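Local structure of beta-glucosidase (4B3L) at residues 225-230 against 299-304. The protein hydrolyses beta-glycosidic bonds, probably of 6-phosphorylated beta-glucosides, as a family 1 glycoside hydrolase built on a TIM barrel. Residues are numbered along the deposited sequence; the frame is centred on the assembly and turned at random.
Sequences TPAYPA and HPKRVK
Tyr228 and Arg302 form the middle parallel pair at one edge of a small mixed sheet beyond the C-terminal ends of barrel strands 217-222 and 292-296, formed where the chain runs on from each into 227-229 and 301-304. Tyr228 bonds through both backbone atoms to the residues flanking Arg302, as parallel strands do: its N reaches Lys301 O at 2.9 Å, almost straight at 171°, and its O accepts Val303 N at 2.8 Å. A more bent bond follows, Ala230 N to Val303 O, also 2.8 Å. Pro229 has no N-H to give, yet its CA makes a CH...O contact with that same carbonyl.

On the face of the sheet carrying Tyr228 and Arg302, the guanidinium turns one face to Tyr228 CD2, its plane 24° from that of the ring, the two side chains crossing at a slant. With CG beside the backbone N (chi1 -63°) and the chain extended to NE, Arg302 brings NH1 within 3.6 Å of Tyr228 CB. Pro300 CB meets the ring edge at Tyr228 CE2, 4.0 Å away. On the opposite face of the sheet, Ala227 CB touches Val303 CG2.

Tyr228 OH is hydrogen-bonded to Asp347, Arg302 NE forms a salt bridge with Glu339, and Tyr341 meets the Tyr228 ring and makes a cation-pi contact with Arg302. Backbone bonds set the strand register, while these outside partners probably limit how far ring and guanidinium can shift.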
ATOM      1  N   THR A 225     -10.301  -0.212   6.819  1.00 37.66           N
ATOM      2  CA  THR A 225     -10.474   0.517   8.062  1.00 37.76           C
ATOM      3  C   THR A 225     -11.949   0.853   8.154  1.00 38.49           C
ATOM      4  O   THR A 225     -12.544   1.261   7.179  1.00 31.98           O
ATOM      5  CB  THR A 225      -9.655   1.824   8.156  1.00 40.16           C
ATOM      6  OG1 THR A 225     -10.504   2.922   7.852  1.00 44.98           O
ATOM      7  CG2 THR A 225      -8.432   1.856   7.229  1.00 37.10           C
ATOM      8  N   PRO A 226     -12.553   0.657   9.317  1.00 41.30           N
ATOM      9  CA  PRO A 226     -13.970   1.025   9.307  1.00 43.48           C
ATOM     10  C   PRO A 226     -14.190   2.535   9.195  1.00 37.70           C
ATOM     11  O   PRO A 226     -13.282   3.345   9.406  1.00 38.95           O
ATOM     12  CB  PRO A 226     -14.504   0.478  10.653  1.00 42.94           C
ATOM     13  CG  PRO A 226     -13.498  -0.559  11.053  1.00 43.09           C
ATOM     14  CD  PRO A 226     -12.168  -0.073  10.533  1.00 41.33           C
ATOM     15  N   ALA A 227     -15.387   2.888   8.792  1.00 35.33           N
ATOM     16  CA  ALA A 227     -15.802   4.275   8.814  1.00 35.49           C
ATOM     17  C   ALA A 227     -16.782   4.321   9.959  1.00 29.45           C
ATOM     18  O   ALA A 227     -17.875   3.814   9.887  1.00 31.11           O
ATOM     19  CB  ALA A 227     -16.465   4.633   7.505  1.00 30.32           C
ATOM     20  N   TYR A 228     -16.337   4.809  11.070  1.00 29.40           N
ATOM     21  CA  TYR A 228     -17.198   4.764  12.223  1.00 32.69           C
ATOM     22  C   TYR A 228     -18.132   5.957  12.077  1.00 33.45           C
ATOM     23  O   TYR A 228     -17.648   7.082  11.893  1.00 31.01           O
ATOM     24  CB  TYR A 228     -16.396   4.905  13.518  1.00 30.54           C
ATOM     25  CG  TYR A 228     -15.477   3.751  13.847  1.00 30.42           C
ATOM     26  CD1 TYR A 228     -15.982   2.480  14.172  1.00 28.47           C
ATOM     27  CD2 TYR A 228     -14.111   3.941  13.869  1.00 28.64           C
ATOM     28  CE1 TYR A 228     -15.142   1.430  14.520  1.00 27.55           C
ATOM     29  CE2 TYR A 228     -13.252   2.915  14.230  1.00 30.99           C
ATOM     30  CZ  TYR A 228     -13.768   1.659  14.541  1.00 32.44           C
ATOM     31  OH  TYR A 228     -12.876   0.646  14.852  1.00 35.27           O
ATOM     32  N   PRO A 229     -19.458   5.701  12.161  1.00 32.23           N
ATOM     33  CA  PRO A 229     -20.489   6.745  12.168  1.00 33.62           C
ATOM     34  C   PRO A 229     -20.399   7.560  13.462  1.00 36.16           C
ATOM     35  O   PRO A 229     -20.025   7.000  14.531  1.00 37.74           O
ATOM     36  CB  PRO A 229     -21.784   5.945  12.106  1.00 32.55           C
ATOM     37  CG  PRO A 229     -21.450   4.650  12.803  1.00 31.23           C
ATOM     38  CD  PRO A 229     -20.001   4.380  12.543  1.00 30.76           C
ATOM     39  N   ALA A 230     -20.666   8.866  13.353  1.00 36.18           N
ATOM     40  CA  ALA A 230     -20.644   9.795  14.509  1.00 37.81           C
ATOM     41  C   ALA A 230     -21.629   9.339  15.591  1.00 40.89           C
ATOM     42  O   ALA A 230     -21.324   9.393  16.777  1.00 41.65           O
ATOM     43  CB  ALA A 230     -20.970  11.227  14.072  1.00 32.65           C
ATOM     44  N   HIS A 299      -4.755   4.658  10.691  1.00 30.47           N
ATOM     45  CA  HIS A 299      -5.670   5.523  11.445  1.00 34.35           C
ATOM     46  C   HIS A 299      -7.119   5.168  11.174  1.00 37.12           C
ATOM     47  O   HIS A 299      -7.490   4.728  10.058  1.00 35.17           O
ATOM     48  CB  HIS A 299      -5.420   6.993  11.136  1.00 35.11           C
ATOM     49  CG  HIS A 299      -5.707   7.360   9.696  1.00 44.84           C
ATOM     50  ND1 HIS A 299      -6.963   7.488   9.216  1.00 47.59           N
ATOM     51  CD2 HIS A 299      -4.851   7.572   8.615  1.00 43.59           C
ATOM     52  CE1 HIS A 299      -6.914   7.777   7.899  1.00 45.31           C
ATOM     53  NE2 HIS A 299      -5.626   7.835   7.536  1.00 48.68           N
ATOM     54  N   PRO A 300      -7.979   5.337  12.185  1.00 33.86           N
ATOM     55  CA  PRO A 300      -9.383   5.070  11.874  1.00 35.97           C
ATOM     56  C   PRO A 300      -9.942   6.192  10.970  1.00 35.71           C
ATOM     57  O   PRO A 300      -9.284   7.193  10.760  1.00 33.54           O
ATOM     58  CB  PRO A 300     -10.063   5.126  13.252  1.00 35.85           C
ATOM     59  CG  PRO A 300      -9.247   6.137  14.012  1.00 33.78           C
ATOM     60  CD  PRO A 300      -7.812   6.046  13.461  1.00 34.48           C
ATOM     61  N   LYS A 301     -11.133   5.983  10.433  1.00 35.16           N
ATOM     62  CA  LYS A 301     -11.885   6.990   9.730  1.00 35.84           C
ATOM     63  C   LYS A 301     -13.231   7.118  10.456  1.00 39.12           C
ATOM     64  O   LYS A 301     -13.762   6.138  11.025  1.00 41.55           O
ATOM     65  CB  LYS A 301     -12.098   6.543   8.299  1.00 38.47           C
ATOM     66  CG  LYS A 301     -12.722   7.567   7.369  1.00 42.03           C
ATOM     67  CD  LYS A 301     -12.949   6.928   5.994  1.00 46.15           C
ATOM     68  CE  LYS A 301     -13.487   7.910   4.952  1.00 47.13           C
ATOM     69  NZ  LYS A 301     -12.572   9.081   4.760  1.00 49.02           N
ATOM     70  N   ARG A 302     -13.759   8.330  10.469  1.00 36.75           N
ATOM     71  CA  ARG A 302     -15.003   8.615  11.162  1.00 36.91           C
ATOM     72  C   ARG A 302     -15.842   9.523  10.311  1.00 35.94           C
ATOM     73  O   ARG A 302     -15.341  10.509   9.754  1.00 31.63           O
ATOM     74  CB  ARG A 302     -14.750   9.303  12.501  1.00 38.40           C
ATOM     75  CG  ARG A 302     -13.970   8.478  13.507  1.00 35.53           C
ATOM     76  CD  ARG A 302     -14.142   9.035  14.917  1.00 33.27           C
ATOM     77  NE  ARG A 302     -13.255   8.294  15.821  1.00 32.68           N
ATOM     78  CZ  ARG A 302     -13.617   7.176  16.450  1.00 34.56           C
ATOM     79  NH1 ARG A 302     -14.859   6.697  16.293  1.00 28.46           N
ATOM     80  NH2 ARG A 302     -12.743   6.550  17.250  1.00 31.86           N
ATOM     81  N   VAL A 303     -17.121   9.185  10.182  1.00 37.24           N
ATOM     82  CA  VAL A 303     -17.986   9.987   9.311  1.00 37.02           C
ATOM     83  C   VAL A 303     -19.309  10.404   9.936  1.00 38.06           C
ATOM     84  O   VAL A 303     -19.783   9.773  10.893  1.00 38.53           O
ATOM     85  CB  VAL A 303     -18.183   9.336   7.917  1.00 37.89           C
ATOM     86  CG1 VAL A 303     -16.840   9.236   7.188  1.00 30.07           C
ATOM     87  CG2 VAL A 303     -18.904   7.988   8.010  1.00 33.59           C
ATOM     88  N   LYS A 304     -19.860  11.507   9.439  1.00 38.51           N
ATOM     89  CA  LYS A 304     -21.251  11.862   9.718  1.00 40.80           C
ATOM     90  C   LYS A 304     -21.988  12.160   8.426  1.00 42.10           C
ATOM     91  O   LYS A 304     -21.375  12.252   7.332  1.00 41.49           O
ATOM     92  CB  LYS A 304     -21.337  13.070  10.644  1.00 38.32           C
ATOM     93  CG  LYS A 304     -20.736  14.308  10.036  1.00 45.04           C
ATOM     94  CD  LYS A 304     -20.565  15.437  11.036  1.00 46.99           C
ATOM     95  CE  LYS A 304     -19.861  16.588  10.329  1.00 53.74           C
ATOM     96  NZ  LYS A 304     -20.230  17.954  10.796  1.00 54.41           N
TER